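PDB 6P74: OLD nuclease from Thermus scotoductus, which degrades linear and supercoiled double-stranded DNA as a metal-dependent exonuclease, nicks circular DNA, and hydrolyses ATP in a DNA-stimulated manner. Local coordinates for residues 256-264 with 289-300. Numbering follows the deposited sequence.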
ATOM      1  N   VAL A 256      -5.217  10.358  19.828  1.00 62.80           N
ATOM      2  CA  VAL A 256      -6.362  10.293  18.927  1.00 60.30           C
ATOM      3  C   VAL A 256      -7.654  10.198  19.727  1.00 68.22           C
ATOM      4  O   VAL A 256      -8.638  10.884  19.426  1.00 72.76           O
ATOM      5  CB  VAL A 256      -6.188   9.118  17.945  1.00 56.54           C
ATOM      6  CG1 VAL A 256      -7.489   8.796  17.233  1.00 55.67           C
ATOM      7  CG2 VAL A 256      -5.118   9.467  16.933  1.00 60.23           C
ATOM      8  N   VAL A 257      -7.672   9.355  20.768  1.00 66.65           N
ATOM      9  CA  VAL A 257      -8.856   9.274  21.619  1.00 58.59           C
ATOM     10  C   VAL A 257      -9.163  10.639  22.203  1.00 63.89           C
ATOM     11  O   VAL A 257     -10.322  11.078  22.224  1.00 67.08           O
ATOM     12  CB  VAL A 257      -8.675   8.205  22.717  1.00 66.64           C
ATOM     13  CG1 VAL A 257      -9.923   8.116  23.606  1.00 65.12           C
ATOM     14  CG2 VAL A 257      -8.361   6.831  22.100  1.00 63.59           C
ATOM     15  N   GLY A 258      -8.126  11.356  22.646  1.00 65.13           N
ATOM     16  CA  GLY A 258      -8.340  12.686  23.190  1.00 62.92           C
ATOM     17  C   GLY A 258      -8.933  13.639  22.167  1.00 69.23           C
ATOM     18  O   GLY A 258      -9.764  14.491  22.505  1.00 65.48           O
ATOM     19  N   ILE A 259      -8.518  13.514  20.897  1.00 67.57           N
ATOM     20  CA  ILE A 259      -9.092  14.375  19.864  1.00 67.03           C
ATOM     21  C   ILE A 259     -10.580  14.097  19.723  1.00 63.95           C
ATOM     22  O   ILE A 259     -11.401  15.020  19.677  1.00 66.18           O
ATOM     23  CB  ILE A 259      -8.352  14.206  18.521  1.00 70.44           C
ATOM     24  CG1 ILE A 259      -6.992  14.911  18.554  1.00 67.31           C
ATOM     25  CG2 ILE A 259      -9.165  14.810  17.369  1.00 70.14           C
ATOM     26  CD1 ILE A 259      -6.022  14.308  17.583  1.00 65.79           C
ATOM     27  N   PHE A 260     -10.958  12.820  19.695  1.00 62.02           N
ATOM     28  CA  PHE A 260     -12.373  12.492  19.564  1.00 67.87           C
ATOM     29  C   PHE A 260     -13.172  12.913  20.783  1.00 70.55           C
ATOM     30  O   PHE A 260     -14.343  13.284  20.659  1.00 79.34           O
ATOM     31  CB  PHE A 260     -12.538  11.004  19.301  1.00 66.97           C
ATOM     32  CG  PHE A 260     -12.417  10.649  17.854  1.00 73.66           C
ATOM     33  CD1 PHE A 260     -13.534  10.672  17.029  1.00 73.18           C
ATOM     34  CD2 PHE A 260     -11.189  10.303  17.312  1.00 67.77           C
ATOM     35  CE1 PHE A 260     -13.429  10.345  15.690  1.00 77.21           C
ATOM     36  CE2 PHE A 260     -11.083   9.976  15.977  1.00 69.62           C
ATOM     37  CZ  PHE A 260     -12.202  10.002  15.165  1.00 74.77           C
ATOM     38  N   GLU A 261     -12.563  12.862  21.964  1.00 70.60           N
ATOM     39  CA  GLU A 261     -13.233  13.376  23.148  1.00 70.86           C
ATOM     40  C   GLU A 261     -13.426  14.885  23.063  1.00 76.64           C
ATOM     41  O   GLU A 261     -14.440  15.401  23.551  1.00 82.85           O
ATOM     42  CB  GLU A 261     -12.449  12.970  24.399  1.00 71.28           C
ATOM     43  CG  GLU A 261     -12.934  13.581  25.720  1.00 77.30           C
ATOM     44  CD  GLU A 261     -14.367  13.198  26.110  1.00 81.35           C
ATOM     45  OE1 GLU A 261     -14.903  12.236  25.529  1.00 83.94           O
ATOM     46  OE2 GLU A 261     -14.954  13.875  27.000  1.00 92.73           O
ATOM     47  N   ALA A 262     -12.492  15.616  22.439  1.00 66.59           N
ATOM     48  CA  ALA A 262     -12.731  17.047  22.266  1.00 70.10           C
ATOM     49  C   ALA A 262     -13.887  17.294  21.290  1.00 73.81           C
ATOM     50  O   ALA A 262     -14.734  18.161  21.533  1.00 80.74           O
ATOM     51  CB  ALA A 262     -11.458  17.749  21.802  1.00 71.02           C
ATOM     52  N   PHE A 263     -13.956  16.525  20.195  1.00 72.67           N
ATOM     53  CA  PHE A 263     -15.090  16.629  19.276  1.00 74.80           C
ATOM     54  C   PHE A 263     -16.415  16.490  20.006  1.00 79.88           C
ATOM     55  O   PHE A 263     -17.347  17.267  19.784  1.00 82.39           O
ATOM     56  CB  PHE A 263     -15.000  15.561  18.194  1.00 74.36           C
ATOM     57  CG  PHE A 263     -14.151  15.945  17.020  1.00 83.92           C
ATOM     58  CD1 PHE A 263     -14.314  17.161  16.396  1.00 88.75           C
ATOM     59  CD2 PHE A 263     -13.204  15.067  16.522  1.00 87.15           C
ATOM     60  CE1 PHE A 263     -13.534  17.498  15.306  1.00 89.84           C
ATOM     61  CE2 PHE A 263     -12.419  15.408  15.442  1.00 83.31           C
ATOM     62  CZ  PHE A 263     -12.583  16.619  14.837  1.00 81.26           C
ATOM     63  N   ARG A 264     -16.529  15.475  20.863  1.00 90.95           N
ATOM     64  CA  ARG A 264     -17.808  15.210  21.509  1.00 92.89           C
ATOM     65  C   ARG A 264     -18.212  16.360  22.411  1.00 92.46           C
ATOM     66  O   ARG A 264     -19.397  16.710  22.490  1.00 96.46           O
ATOM     67  CB  ARG A 264     -17.750  13.906  22.302  1.00 90.41           C
ATOM     68  CG  ARG A 264     -19.119  13.400  22.686  1.00 96.51           C
ATOM     69  CD  ARG A 264     -19.282  13.417  24.169  1.00104.30           C
ATOM     70  NE  ARG A 264     -18.348  12.487  24.780  1.00103.05           N
ATOM     71  CZ  ARG A 264     -17.997  12.519  26.059  1.00112.65           C
ATOM     72  NH1 ARG A 264     -18.499  13.450  26.870  1.00104.01           N
ATOM     73  NH2 ARG A 264     -17.136  11.617  26.526  1.00123.60           N
ATOM     74  N   TYR A 289     -13.216   2.748  26.490  1.00 69.10           N
ATOM     75  CA  TYR A 289     -13.536   4.168  26.551  1.00 66.01           C
ATOM     76  C   TYR A 289     -13.762   4.739  25.144  1.00 65.04           C
ATOM     77  O   TYR A 289     -14.752   5.424  24.890  1.00 68.04           O
ATOM     78  CB  TYR A 289     -12.413   4.894  27.307  1.00 69.56           C
ATOM     79  CG  TYR A 289     -12.620   6.371  27.448  1.00 70.49           C
ATOM     80  CD1 TYR A 289     -12.316   7.217  26.408  1.00 73.67           C
ATOM     81  CD2 TYR A 289     -13.115   6.918  28.622  1.00 79.91           C
ATOM     82  CE1 TYR A 289     -12.504   8.566  26.512  1.00 77.27           C
ATOM     83  CE2 TYR A 289     -13.307   8.282  28.743  1.00 80.56           C
ATOM     84  CZ  TYR A 289     -13.001   9.099  27.668  1.00 77.31           C
ATOM     85  OH  TYR A 289     -13.180  10.462  27.727  1.00 78.46           O
ATOM     86  N   PHE A 290     -12.881   4.407  24.198  1.00 63.05           N
ATOM     87  CA  PHE A 290     -13.009   4.905  22.831  1.00 60.28           C
ATOM     88  C   PHE A 290     -14.311   4.421  22.177  1.00 68.22           C
ATOM     89  O   PHE A 290     -15.062   5.213  21.588  1.00 67.34           O
ATOM     90  CB  PHE A 290     -11.772   4.469  22.034  1.00 55.66           C
ATOM     91  CG  PHE A 290     -11.551   5.227  20.750  1.00 65.63           C
ATOM     92  CD1 PHE A 290     -12.155   6.466  20.531  1.00 68.03           C
ATOM     93  CD2 PHE A 290     -10.737   4.696  19.757  1.00 60.99           C
ATOM     94  CE1 PHE A 290     -11.950   7.147  19.339  1.00 64.53           C
ATOM     95  CE2 PHE A 290     -10.521   5.381  18.568  1.00 62.16           C
ATOM     96  CZ  PHE A 290     -11.132   6.598  18.352  1.00 61.89           C
ATOM     97  N   TYR A 291     -14.596   3.119  22.275  1.00 69.15           N
ATOM     98  CA  TYR A 291     -15.819   2.578  21.690  1.00 70.45           C
ATOM     99  C   TYR A 291     -17.060   3.273  22.245  1.00 70.34           C
ATOM    100  O   TYR A 291     -17.956   3.661  21.490  1.00 70.36           O
ATOM    101  CB  TYR A 291     -15.899   1.069  21.931  1.00 70.89           C
ATOM    102  CG  TYR A 291     -17.136   0.403  21.348  1.00 69.58           C
ATOM    103  CD1 TYR A 291     -17.390   0.429  19.986  1.00 64.69           C
ATOM    104  CD2 TYR A 291     -18.043  -0.264  22.166  1.00 71.74           C
ATOM    105  CE1 TYR A 291     -18.527  -0.182  19.446  1.00 65.97           C
ATOM    106  CE2 TYR A 291     -19.174  -0.881  21.634  1.00 75.05           C
ATOM    107  CZ  TYR A 291     -19.404  -0.838  20.275  1.00 71.65           C
ATOM    108  OH  TYR A 291     -20.522  -1.452  19.752  1.00 77.64           O
ATOM    109  N   ARG A 292     -17.142   3.419  23.567  1.00 69.76           N
ATOM    110  CA  ARG A 292     -18.283   4.117  24.156  1.00 67.96           C
ATOM    111  C   ARG A 292     -18.402   5.532  23.608  1.00 71.21           C
ATOM    112  O   ARG A 292     -19.508   6.034  23.372  1.00 72.46           O
ATOM    113  CB  ARG A 292     -18.146   4.151  25.672  1.00 72.03           C
ATOM    114  CG  ARG A 292     -19.441   4.512  26.377  1.00 84.13           C
ATOM    115  CD  ARG A 292     -19.215   5.528  27.476  1.00 93.61           C
ATOM    116  NE  ARG A 292     -18.705   6.788  26.940  1.00100.35           N
ATOM    117  CZ  ARG A 292     -19.473   7.813  26.577  1.00102.30           C
ATOM    118  NH1 ARG A 292     -20.800   7.726  26.694  1.00104.04           N
ATOM    119  NH2 ARG A 292     -18.914   8.925  26.094  1.00 92.15           N
ATOM    120  N   LEU A 293     -17.262   6.189  23.397  1.00 71.33           N
ATOM    121  CA  LEU A 293     -17.254   7.541  22.864  1.00 74.75           C
ATOM    122  C   LEU A 293     -17.746   7.565  21.424  1.00 71.13           C
ATOM    123  O   LEU A 293     -18.548   8.430  21.051  1.00 71.48           O
ATOM    124  CB  LEU A 293     -15.842   8.107  22.979  1.00 79.26           C
ATOM    125  CG  LEU A 293     -15.499   9.536  22.635  1.00 84.81           C
ATOM    126  CD1 LEU A 293     -14.074   9.742  23.059  1.00 91.67           C
ATOM    127  CD2 LEU A 293     -15.618   9.725  21.160  1.00 87.70           C
ATOM    128  N   LEU A 294     -17.276   6.625  20.603  1.00 68.15           N
ATOM    129  CA  LEU A 294     -17.715   6.578  19.218  1.00 69.91           C
ATOM    130  C   LEU A 294     -19.204   6.270  19.132  1.00 73.44           C
ATOM    131  O   LEU A 294     -19.919   6.873  18.320  1.00 74.79           O
ATOM    132  CB  LEU A 294     -16.885   5.553  18.446  1.00 68.11           C
ATOM    133  CG  LEU A 294     -15.426   5.989  18.278  1.00 69.92           C
ATOM    134  CD1 LEU A 294     -14.556   4.852  17.776  1.00 61.43           C
ATOM    135  CD2 LEU A 294     -15.310   7.199  17.345  1.00 68.67           C
ATOM    136  N   CYS A 295     -19.699   5.381  20.001  1.00 67.10           N
ATOM    137  CA  CYS A 295     -21.118   5.049  19.981  1.00 68.13           C
ATOM    138  C   CYS A 295     -21.982   6.229  20.406  1.00 71.99           C
ATOM    139  O   CYS A 295     -23.071   6.430  19.857  1.00 77.02           O
ATOM    140  CB  CYS A 295     -21.405   3.853  20.884  1.00 75.50           C
ATOM    141  SG  CYS A 295     -20.785   2.283  20.287  1.00 75.82           S
ATOM    142  N   GLU A 296     -21.552   7.002  21.408  1.00 75.18           N
ATOM    143  CA  GLU A 296     -22.363   8.155  21.782  1.00 78.62           C
ATOM    144  C   GLU A 296     -22.457   9.148  20.624  1.00 80.49           C
ATOM    145  O   GLU A 296     -23.538   9.671  20.329  1.00 82.95           O
ATOM    146  CB  GLU A 296     -21.817   8.828  23.042  1.00 84.44           C
ATOM    147  CG  GLU A 296     -22.782   9.897  23.589  1.00 96.39           C
ATOM    148  CD  GLU A 296     -22.192  10.777  24.694  1.00104.71           C
ATOM    149  OE1 GLU A 296     -21.186  10.378  25.315  1.00104.34           O
ATOM    150  OE2 GLU A 296     -22.742  11.877  24.944  1.00111.06           O
ATOM    151  N   MET A 297     -21.347   9.382  19.918  1.00 77.84           N
ATOM    152  CA  MET A 297     -21.366  10.359  18.831  1.00 79.10           C
ATOM    153  C   MET A 297     -22.192   9.867  17.650  1.00 76.93           C
ATOM    154  O   MET A 297     -22.892  10.656  17.000  1.00 74.32           O
ATOM    155  CB  MET A 297     -19.945  10.675  18.389  1.00 82.73           C
ATOM    156  CG  MET A 297     -19.038  11.053  19.530  1.00 90.43           C
ATOM    157  SD  MET A 297     -17.755  12.200  19.022  1.00 94.21           S
ATOM    158  CE  MET A 297     -16.839  11.239  17.837  1.00 86.27           C
ATOM    159  N   ALA A 298     -22.114   8.571  17.346  1.00 74.76           N
ATOM    160  CA  ALA A 298     -22.938   8.021  16.279  1.00 77.06           C
ATOM    161  C   ALA A 298     -24.419   8.066  16.643  1.00 78.58           C
ATOM    162  O   ALA A 298     -25.255   8.445  15.815  1.00 82.70           O
ATOM    163  CB  ALA A 298     -22.506   6.593  15.966  1.00 73.81           C
ATOM    164  N   ASP A 299     -24.762   7.688  17.875  1.00 74.89           N
ATOM    165  CA  ASP A 299     -26.168   7.634  18.272  1.00 84.02           C
ATOM    166  C   ASP A 299     -26.779   9.029  18.362  1.00 94.90           C
ATOM    167  O   ASP A 299     -27.928   9.242  17.955  1.00 99.63           O
ATOM    168  CB  ASP A 299     -26.299   6.908  19.611  1.00 87.34           C
ATOM    169  CG  ASP A 299     -25.987   5.418  19.514  1.00 88.33           C
ATOM    170  OD1 ASP A 299     -25.860   4.901  18.379  1.00 89.94           O
ATOM    171  OD2 ASP A 299     -25.864   4.767  20.577  1.00 88.19           O
ATOM    172  N   LYS A 300     -26.028   9.983  18.911  1.00 94.93           N
ATOM    173  CA  LYS A 300     -26.372  11.395  18.966  1.00 96.46           C
ATOM    174  C   LYS A 300     -26.390  12.047  17.588  1.00 96.86           C
ATOM    175  O   LYS A 300     -26.747  13.219  17.484  1.00100.03           O
ATOM    176  CB  LYS A 300     -25.368  12.101  19.889  1.00102.69           C
ATOM    177  CG  LYS A 300     -25.556  13.579  20.063  1.00117.51           C
ATOM    178  CD  LYS A 300     -24.318  14.235  20.685  1.00122.01           C
ATOM    179  CE  LYS A 300     -24.041  13.739  22.099  1.00120.37           C
ATOM    180  NZ  LYS A 300     -22.809  14.380  22.650  1.00117.11           N
TER
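Segments 256-264 and 289-300, helical for all or most of their length, run the same way at 30°, their axes 10.3 Å apart, and Val-257, Glu-261 and Arg-264 lie opposite Phe-290, Leu-293 and Met-297. Phe-260 is a knob in a hole of four residues: its large flat ring meets Phe-290, Leu-294 and Met-297, while Leu-293 CD2 packs against Phe-260 CB. Phe-290 turns its edge to the Phe-260 face in an offset edge-to-face pair, planes at 60°, and the flexible thioether of Met-297 lets CE reach the Phe-260 rim at CD1, 3.4 Å away. Phe-290 starts off beside the facing helix, but with CG opposite the backbone N (chi1 -163°) its ring swings toward it, and beta-branched Val-257 lays CG2 over one face in a CH-pi contact, 4.0 Å from the ring centroid. Val-257 CG1 meets the edge of Tyr-289.

Both helices belong to the P-loop NTPase fold of the ATPase domain: Phe-260 also packs on Leu-138 and Leu-294 on Ile-305, from two strands of one mixed sheet. Val-257 and Tyr-289 also touch Met-203 of the second subunit.

On the more exposed side, the long aliphatic part of Arg-264 covers Met-297 while its guanidinium reaches the acids. Glu-296 OE1 accepts from Arg-292 NH1 and NH2, and sits over one face of the Arg-264 guanidinium, 3.6 Å from NE, a purely electrostatic salt bridge. Arg-264 NH2 and Arg-292 NH2 are 3.3 Å apart; Glu-296 and buried Glu-261, salt-bridged to Arg-264, probably compensate.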